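Local structure of endoglucanase (Bacillus akibai, 1UWW) at residues Gln112-Gly117 and Leu162-Met167; Trp55-Pro60 and Gly179-Asp184. The protein hydrolyses internal beta-1,4-glucosidic linkages of cellulose, and this piece of it is the family 28 carbohydrate-binding module, specific for non-crystalline cellulose. All blocks are in the same frame, centred on the assembly; numbering follows the deposited sequence.

Interaction 1 (Gln112-Gly117 and Leu162-Met167)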
ATOM      1  N   GLN A 112       0.469 -12.324  11.491  1.00 17.62           N
ATOM      2  CA  GLN A 112       0.218 -13.697  11.060  1.00 17.82           C
ATOM      3  C   GLN A 112      -0.586 -14.523  12.089  1.00 18.53           C
ATOM      4  O   GLN A 112      -0.095 -15.540  12.600  1.00 19.69           O
ATOM      5  CB  GLN A 112       1.558 -14.360  10.736  1.00 19.34           C
ATOM      6  CG  GLN A 112       2.397 -13.618   9.715  1.00 19.72           C
ATOM      7  CD  GLN A 112       3.439 -14.512   9.103  1.00 22.62           C
ATOM      8  OE1 GLN A 112       4.594 -14.483   9.496  1.00 23.00           O
ATOM      9  NE2 GLN A 112       3.021 -15.341   8.160  1.00 24.09           N
ATOM     10  N   PRO A 113      -1.830 -14.133  12.353  1.00 19.58           N
ATOM     11  CA  PRO A 113      -2.694 -14.890  13.275  1.00 20.02           C
ATOM     12  C   PRO A 113      -2.998 -16.293  12.717  1.00 22.14           C
ATOM     13  O   PRO A 113      -3.522 -16.384  11.621  1.00 21.49           O
ATOM     14  CB  PRO A 113      -3.991 -14.075  13.328  1.00 20.37           C
ATOM     15  CG  PRO A 113      -3.954 -13.201  12.100  1.00 21.41           C
ATOM     16  CD  PRO A 113      -2.532 -12.989  11.755  1.00 19.95           C
ATOM     17  N   PRO A 114      -2.677 -17.360  13.449  1.00 24.13           N
ATOM     18  CA  PRO A 114      -3.054 -18.713  12.989  1.00 25.61           C
ATOM     19  C   PRO A 114      -4.550 -18.884  12.731  1.00 27.25           C
ATOM     20  O   PRO A 114      -4.919 -19.733  11.925  1.00 28.95           O
ATOM     21  CB  PRO A 114      -2.594 -19.612  14.141  1.00 26.38           C
ATOM     22  CG  PRO A 114      -1.501 -18.874  14.765  1.00 26.52           C
ATOM     23  CD  PRO A 114      -1.901 -17.398  14.699  1.00 25.03           C
ATOM     24  N   THR A 115      -5.396 -18.095  13.382  1.00 27.74           N
ATOM     25  CA  THR A 115      -6.843 -18.165  13.131  1.00 29.24           C
ATOM     26  C   THR A 115      -7.306 -17.456  11.857  1.00 29.45           C
ATOM     27  O   THR A 115      -8.479 -17.599  11.477  1.00 31.54           O
ATOM     28  CB  THR A 115      -7.643 -17.594  14.310  1.00 29.41           C
ATOM     29  OG1 THR A 115      -7.236 -16.240  14.570  1.00 31.02           O
ATOM     30  CG2 THR A 115      -7.365 -18.348  15.581  1.00 30.66           C
ATOM     31  N   ASN A 116      -6.447 -16.643  11.230  1.00 29.24           N
ATOM     32  CA  ASN A 116      -6.748 -16.062   9.913  1.00 29.24           C
ATOM     33  C   ASN A 116      -5.706 -16.340   8.846  1.00 28.07           C
ATOM     34  O   ASN A 116      -5.182 -15.421   8.208  1.00 27.01           O
ATOM     35  CB  ASN A 116      -6.994 -14.541   9.972  1.00 30.49           C
ATOM     36  CG  ASN A 116      -7.893 -14.054   8.820  1.00 33.27           C
ATOM     37  OD1 ASN A 116      -9.129 -14.149   8.903  1.00 36.91           O
ATOM     38  ND2 ASN A 116      -7.279 -13.567   7.733  1.00 33.12           N
ATOM     39  N   GLY A 117      -5.392 -17.607   8.631  1.00 26.63           N
ATOM     40  CA  GLY A 117      -4.563 -17.983   7.502  1.00 26.20           C
ATOM     41  C   GLY A 117      -3.127 -17.492   7.581  1.00 24.88           C
ATOM     42  O   GLY A 117      -2.420 -17.469   6.567  1.00 25.26           O
ATOM     43  N   LEU A 162      -4.985 -13.494  18.771  1.00 20.64           N
ATOM     44  CA  LEU A 162      -3.546 -13.662  18.910  1.00 20.66           C
ATOM     45  C   LEU A 162      -2.919 -13.475  17.536  1.00 19.95           C
ATOM     46  O   LEU A 162      -3.214 -14.198  16.599  1.00 20.12           O
ATOM     47  CB  LEU A 162      -3.189 -15.027  19.483  1.00 21.34           C
ATOM     48  CG  LEU A 162      -3.627 -15.196  20.938  1.00 24.05           C
ATOM     49  CD1 LEU A 162      -3.496 -16.681  21.320  1.00 26.54           C
ATOM     50  CD2 LEU A 162      -2.853 -14.334  21.885  1.00 24.18           C
ATOM     51  N   LEU A 163      -2.033 -12.494  17.426  1.00 18.73           N
ATOM     52  CA  LEU A 163      -1.449 -12.111  16.152  1.00 19.14           C
ATOM     53  C   LEU A 163      -0.137 -12.840  15.850  1.00 18.57           C
ATOM     54  O   LEU A 163       0.288 -12.864  14.686  1.00 17.61           O
ATOM     55  CB  LEU A 163      -1.259 -10.589  16.125  1.00 18.19           C
ATOM     56  CG  LEU A 163      -2.558  -9.785  16.294  1.00 18.08           C
ATOM     57  CD1 LEU A 163      -2.250  -8.291  16.465  1.00 18.95           C
ATOM     58  CD2 LEU A 163      -3.483 -10.027  15.124  1.00 20.76           C
ATOM     59  N   ARG A 164       0.499 -13.410  16.893  1.00 19.01           N
ATOM     60  CA  ARG A 164       1.708 -14.232  16.814  1.00 19.01           C
ATOM     61  C   ARG A 164       3.001 -13.478  16.512  1.00 18.40           C
ATOM     62  O   ARG A 164       3.979 -13.536  17.260  1.00 19.14           O
ATOM     63  CB  ARG A 164       1.553 -15.401  15.839  1.00 19.90           C
ATOM     64  CG  ARG A 164       2.646 -16.476  15.992  1.00 21.66           C
ATOM     65  CD  ARG A 164       2.646 -17.507  14.890  1.00 22.07           C
ATOM     66  NE  ARG A 164       3.109 -16.927  13.653  1.00 22.25           N
ATOM     67  CZ  ARG A 164       3.420 -17.617  12.560  1.00 23.40           C
ATOM     68  NH1 ARG A 164       3.276 -18.941  12.544  1.00 25.75           N
ATOM     69  NH2 ARG A 164       3.864 -16.995  11.485  1.00 23.00           N
ATOM     70  N   ASN A 165       3.018 -12.807  15.381  1.00 18.23           N
ATOM     71  CA  ASN A 165       4.152 -12.007  15.003  1.00 17.82           C
ATOM     72  C   ASN A 165       3.720 -10.840  14.134  1.00 18.56           C
ATOM     73  O   ASN A 165       2.702 -10.907  13.438  1.00 18.30           O
ATOM     74  CB  ASN A 165       5.269 -12.858  14.340  1.00 18.75           C
ATOM     75  CG  ASN A 165       4.862 -13.468  13.025  1.00 18.35           C
ATOM     76  OD1 ASN A 165       3.981 -14.324  12.976  1.00 20.33           O
ATOM     77  ND2 ASN A 165       5.497 -13.052  11.952  1.00 19.71           N
HETATM   78  N   MSE A 166       4.537  -9.797  14.164  1.00 18.58           N
HETATM   79  CA  MSE A 166       4.334  -8.584  13.423  1.00 19.85           C
HETATM   80  C   MSE A 166       5.516  -8.398  12.507  1.00 20.68           C
HETATM   81  O   MSE A 166       6.678  -8.459  12.923  1.00 21.35           O
HETATM   82  CB  MSE A 166       4.257  -7.425  14.402  1.00 19.91           C
HETATM   83  CG  MSE A 166       4.333  -6.034  13.798  1.00 20.12           C
HETATM   84 SE   MSE A 166       3.987  -4.594  15.000  1.00 26.76          SE
HETATM   85  CE  MSE A 166       4.804  -5.248  16.560  1.00 22.38           C
HETATM   86  N   MSE A 167       5.285  -8.314  11.207  0.50 23.53           N
HETATM   87  CA  MSE A 167       6.379  -7.776  10.306  0.50 23.93           C
HETATM   88  C   MSE A 167       6.063  -6.423   9.709  0.50 23.48           C
HETATM   89  O   MSE A 167       4.882  -6.030   9.500  0.50 25.23           O
HETATM   90  CB  MSE A 167       6.729  -8.730   9.105  0.50 24.93           C
HETATM   91  CG  MSE A 167       6.931 -10.278   9.593  0.50 24.71           C
HETATM   92 SE   MSE A 167       6.667 -11.669   8.272  0.50 30.07          SE
HETATM   93  CE  MSE A 167       7.178 -10.573   6.790  0.50 19.68           C
TER
HETATM   94  O   HOH W   1      -4.746 -16.328  15.959  1.00 27.79           O
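Gln112 meets Arg164 and Asn165 in a polar contact at one end of the module's beta-sandwich. Strand 104-111 has just ended and its neighbour in the five-stranded antiparallel sheet, strand 165-173, is about to start. The backbone N of Gln112 donates to Asn165 O at 3.3 Å and makes a weak bond to Leu163 O. The pairing of the two strands thus frays into loop here.

The side chain of Gln112 reaches over to the start of the other strand. Its CG lies anti to the carbonyl carbon (chi1 -55°), and the chain runs extended beyond it. OE1 receives Asn165 ND2 at 3.0 Å. This bond is nearly straight, 168° at the hydrogen, and lies on a lone pair in the plane of the Gln112 amide. The two amide planes are 64° apart. Asn165 ND2 also binds Asp75 on the adjoining strand 73-77, and Gln112 NE2 is held by Tyr118 O, which fixes which way round both amides sit.

Arg164 has a positive phi and folds back beside Asn165. Its guanidinium stands almost perpendicular to the Gln112 amide, and Gln112 O lies over one of its faces. NE and NH2 grip Asn165 OD1 side-on, from one face of that amide, with NE at 2.8 Å. OD1 therefore takes two bonds from a cation, which would be expected to polarise the amide and strengthen ND2 as a donor.

Farther along, Pro113 CB packs on Leu162 O, and the CD atom of Pro114 lies near Arg164 CB. Asn116 packs on Asn156 of the second subunit. Water 1 closes the outer end of the contact: it donates to Leu162 O at 2.7 Å and accepts from Thr115 N.

Interaction 2 (Trp55-Pro60 and Gly179-Asp184); sequences WEFGYP and GRVFVD. With CA (calcium ion), chain C.
An antiparallel strand pair in the six-stranded sheet of the beta-sandwich joins Trp55-Phe57 to Gly179-Val181, and the second strand runs on to a calcium site. Trp55 with Val181 and Phe57 with Gly179 are hydrogen-bonded pairs; Glu56 with Arg180 is the non-hydrogen-bonded pair between them. Val181 N to Trp55 O is the shortest of the four bonds, at 2.9 Å, and nearly straight. Over these short segments the strand directions differ by 136°, well away from exact antiparallel.

Trp55, Phe57 and Val181 project from one face, where Trp55 and Val181 are buried and Phe57 is partly exposed. Trp55 CG sits between the backbone N and the carbonyl carbon (chi1 66°), and the indole spreads over Val181. Val181 CG2 lies over the centre of the six-membered ring, 3.5 Å from its centroid, in a CH-pi contact. Val183 CG2 touches the same ring at CZ3, 3.9 Å away. Trp32 and Phe170 meet the indole edge-to-face, so it is enclosed by aromatic and aliphatic groups. Next along the strand, Phe57 CE2 lies over the centre of the Tyr59 ring.

Glu56 and Arg180 lie on the other face. Their flat groups are only 23° apart, with Glu56 CG over a face of the guanidinium. The salt bridge from Glu56 OE1 to Arg180 NH2 is long, 3.7 Å. Water 2 supplements it, accepting from Arg180 NH2 and donating weakly to Glu56 OE2. Ser54 OG holds Arg180 NH1.

At the far end, Asp184 chelates calcium through both oxygens, OD1 and OD2, each at 2.5 Å. Val21, Glu23, Ser50, Asn51 and water 3 also bind the ion. Bound calcium is a common feature of beta-sandwich carbohydrate-binding modules; here one strand carries both a ligand of the ion and the valines packed on Trp55.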
ATOM      1  N   TRP A  55      19.826  -0.235  10.609  1.00 17.76           N
ATOM      2  CA  TRP A  55      20.580  -0.990   9.602  1.00 17.07           C
ATOM      3  C   TRP A  55      20.877  -0.033   8.459  1.00 17.50           C
ATOM      4  O   TRP A  55      20.273   1.016   8.338  1.00 17.18           O
ATOM      5  CB  TRP A  55      19.814  -2.248   9.159  1.00 17.67           C
ATOM      6  CG  TRP A  55      18.539  -1.989   8.418  1.00 17.86           C
ATOM      7  CD1 TRP A  55      18.373  -2.024   7.065  1.00 18.43           C
ATOM      8  CD2 TRP A  55      17.237  -1.689   8.975  1.00 17.79           C
ATOM      9  NE1 TRP A  55      17.065  -1.739   6.748  1.00 17.37           N
ATOM     10  CE2 TRP A  55      16.346  -1.546   7.897  1.00 18.57           C
ATOM     11  CE3 TRP A  55      16.745  -1.510  10.271  1.00 17.74           C
ATOM     12  CZ2 TRP A  55      14.985  -1.261   8.075  1.00 17.62           C
ATOM     13  CZ3 TRP A  55      15.388  -1.210  10.440  1.00 17.02           C
ATOM     14  CH2 TRP A  55      14.540  -1.090   9.350  1.00 17.77           C
ATOM     15  N   GLU A  56      21.785  -0.423   7.576  1.00 18.54           N
ATOM     16  CA  GLU A  56      22.052   0.330   6.367  1.00 20.26           C
ATOM     17  C   GLU A  56      21.998  -0.575   5.149  1.00 19.85           C
ATOM     18  O   GLU A  56      22.270  -1.766   5.221  1.00 22.30           O
ATOM     19  CB  GLU A  56      23.326   1.161   6.444  1.00 23.77           C
ATOM     20  CG  GLU A  56      24.618   0.490   6.715  1.00 27.87           C
ATOM     21  CD  GLU A  56      25.783   1.509   6.650  1.00 31.38           C
ATOM     22  OE1 GLU A  56      25.582   2.751   6.836  1.00 34.00           O
ATOM     23  OE2 GLU A  56      26.897   1.070   6.407  1.00 35.64           O
ATOM     24  N   PHE A  57      21.588   0.005   4.047  1.00 19.14           N
ATOM     25  CA  PHE A  57      21.389  -0.741   2.811  1.00 18.93           C
ATOM     26  C   PHE A  57      21.124   0.243   1.691  1.00 19.52           C
ATOM     27  O   PHE A  57      20.898   1.413   1.913  1.00 17.96           O
ATOM     28  CB  PHE A  57      20.201  -1.720   2.928  1.00 19.65           C
ATOM     29  CG  PHE A  57      18.854  -1.039   2.844  1.00 19.93           C
ATOM     30  CD1 PHE A  57      18.356  -0.264   3.898  1.00 20.94           C
ATOM     31  CD2 PHE A  57      18.108  -1.089   1.672  1.00 21.33           C
ATOM     32  CE1 PHE A  57      17.141   0.380   3.773  1.00 22.16           C
ATOM     33  CE2 PHE A  57      16.927  -0.408   1.575  1.00 22.21           C
ATOM     34  CZ  PHE A  57      16.457   0.310   2.619  1.00 20.63           C
ATOM     35  N   GLY A  58      21.148  -0.260   0.460  1.00 19.51           N
ATOM     36  CA  GLY A  58      20.610   0.466  -0.666  1.00 19.80           C
ATOM     37  C   GLY A  58      19.863  -0.467  -1.579  1.00 18.75           C
ATOM     38  O   GLY A  58      20.304  -1.589  -1.777  1.00 20.46           O
ATOM     39  N   TYR A  59      18.789   0.017  -2.174  1.00 18.98           N
ATOM     40  CA  TYR A  59      18.080  -0.758  -3.176  1.00 19.37           C
ATOM     41  C   TYR A  59      18.886  -0.890  -4.474  1.00 20.92           C
ATOM     42  O   TYR A  59      19.633   0.017  -4.828  1.00 20.75           O
ATOM     43  CB  TYR A  59      16.735  -0.114  -3.498  1.00 19.48           C
ATOM     44  CG  TYR A  59      15.720  -0.064  -2.347  1.00 18.74           C
ATOM     45  CD1 TYR A  59      15.186  -1.227  -1.796  1.00 18.71           C
ATOM     46  CD2 TYR A  59      15.286   1.132  -1.841  1.00 19.78           C
ATOM     47  CE1 TYR A  59      14.226  -1.157  -0.767  1.00 18.58           C
ATOM     48  CE2 TYR A  59      14.336   1.195  -0.832  1.00 18.77           C
ATOM     49  CZ  TYR A  59      13.818   0.057  -0.313  1.00 18.74           C
ATOM     50  OH  TYR A  59      12.885   0.146   0.705  1.00 19.36           O
ATOM     51  N   PRO A  60      18.686  -1.990  -5.201  1.00 21.14           N
ATOM     52  CA  PRO A  60      19.363  -2.177  -6.490  1.00 21.80           C
ATOM     53  C   PRO A  60      18.740  -1.313  -7.557  1.00 22.93           C
ATOM     54  O   PRO A  60      17.577  -0.922  -7.459  1.00 22.29           O
ATOM     55  CB  PRO A  60      19.145  -3.666  -6.769  1.00 22.17           C
ATOM     56  CG  PRO A  60      17.827  -3.934  -6.153  1.00 22.13           C
ATOM     57  CD  PRO A  60      17.875  -3.177  -4.846  1.00 22.18           C
ATOM     58  N   GLY A 179      21.548   4.275   2.386  1.00 16.42           N
ATOM     59  CA  GLY A 179      21.896   4.946   3.630  1.00 17.00           C
ATOM     60  C   GLY A 179      21.478   4.155   4.826  1.00 17.12           C
ATOM     61  O   GLY A 179      21.248   2.964   4.740  1.00 18.41           O
ATOM     62  N   ARG A 180      21.456   4.832   5.974  1.00 16.81           N
ATOM     63  CA  ARG A 180      21.130   4.200   7.249  1.00 16.97           C
ATOM     64  C   ARG A 180      19.725   4.615   7.659  1.00 17.35           C
ATOM     65  O   ARG A 180      19.328   5.749   7.413  1.00 18.14           O
ATOM     66  CB  ARG A 180      22.171   4.580   8.304  1.00 18.02           C
ATOM     67  CG  ARG A 180      21.914   3.935   9.643  1.00 18.17           C
ATOM     68  CD  ARG A 180      23.072   4.036  10.605  1.00 20.21           C
ATOM     69  NE  ARG A 180      24.158   3.126  10.266  1.00 21.98           N
ATOM     70  CZ  ARG A 180      24.152   1.823  10.482  1.00 21.83           C
ATOM     71  NH1 ARG A 180      23.149   1.218  11.100  1.00 20.36           N
ATOM     72  NH2 ARG A 180      25.186   1.073  10.110  1.00 25.55           N
ATOM     73  N   VAL A 181      18.984   3.660   8.213  1.00 17.44           N
ATOM     74  CA  VAL A 181      17.645   3.925   8.716  1.00 18.24           C
ATOM     75  C   VAL A 181      17.600   3.484  10.177  1.00 17.62           C
ATOM     76  O   VAL A 181      18.416   2.701  10.671  1.00 16.83           O
ATOM     77  CB  VAL A 181      16.531   3.292   7.879  1.00 19.41           C
ATOM     78  CG1 VAL A 181      16.599   3.756   6.424  1.00 20.25           C
ATOM     79  CG2 VAL A 181      16.530   1.812   7.977  1.00 18.17           C
ATOM     80  N   PHE A 182      16.612   4.027  10.875  1.00 16.85           N
ATOM     81  CA  PHE A 182      16.476   3.872  12.329  1.00 16.58           C
ATOM     82  C   PHE A 182      14.981   3.755  12.663  1.00 15.68           C
ATOM     83  O   PHE A 182      14.165   4.526  12.150  1.00 16.50           O
ATOM     84  CB  PHE A 182      17.020   5.081  13.096  1.00 16.79           C
ATOM     85  CG  PHE A 182      18.426   5.526  12.710  1.00 18.10           C
ATOM     86  CD1 PHE A 182      18.659   6.287  11.546  1.00 18.33           C
ATOM     87  CD2 PHE A 182      19.484   5.251  13.544  1.00 17.78           C
ATOM     88  CE1 PHE A 182      19.928   6.722  11.221  1.00 19.27           C
ATOM     89  CE2 PHE A 182      20.785   5.709  13.224  1.00 20.22           C
ATOM     90  CZ  PHE A 182      20.989   6.442  12.088  1.00 18.85           C
ATOM     91  N   VAL A 183      14.650   2.837  13.561  1.00 16.15           N
ATOM     92  CA  VAL A 183      13.282   2.623  14.058  1.00 16.27           C
ATOM     93  C   VAL A 183      13.288   2.743  15.579  1.00 16.28           C
ATOM     94  O   VAL A 183      14.096   2.121  16.256  1.00 16.65           O
ATOM     95  CB  VAL A 183      12.829   1.198  13.652  1.00 16.60           C
ATOM     96  CG1 VAL A 183      11.553   0.752  14.371  1.00 17.74           C
ATOM     97  CG2 VAL A 183      12.684   1.084  12.136  1.00 17.49           C
ATOM     98  N   ASP A 184      12.353   3.520  16.118  1.00 16.70           N
ATOM     99  CA  ASP A 184      12.255   3.676  17.575  1.00 16.72           C
ATOM    100  C   ASP A 184      10.792   3.723  18.029  1.00 16.06           C
ATOM    101  O   ASP A 184       9.905   4.098  17.282  1.00 16.34           O
ATOM    102  CB  ASP A 184      12.999   4.929  18.038  1.00 15.27           C
ATOM    103  CG  ASP A 184      13.442   4.882  19.497  1.00 17.32           C
ATOM    104  OD1 ASP A 184      13.257   3.872  20.221  1.00 17.39           O
ATOM    105  OD2 ASP A 184      14.073   5.882  19.939  1.00 17.79           O
TER
HETATM  106 CA    CA C1192      14.812   4.692  21.954  1.00 17.48          CA
HETATM  107  O   HOH W   2      27.936   2.177   9.133  1.00 41.04           O
HETATM  108  O   HOH W   3      12.915   5.380  23.160  1.00 19.16           O

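How the interactions relate
The two contacts lie on opposite sides of the chain's centre, with their own centres about 26 Å apart, and each belongs to a different sheet of the sandwich. Interaction 1 is nested within the loop that interaction 2 closes. Strands 165-173 and 180-189 follow each other in the chain, so the connection between them passes from one sheet to the other. Interaction 1 sits where regular pairing gives way to loops; side-chain amides and a guanidinium do much of the bonding there. Interaction 2 has regular backbone pairing, a hydrophobic inner face, a charged outer face and a metal ligand. Both are partly buried.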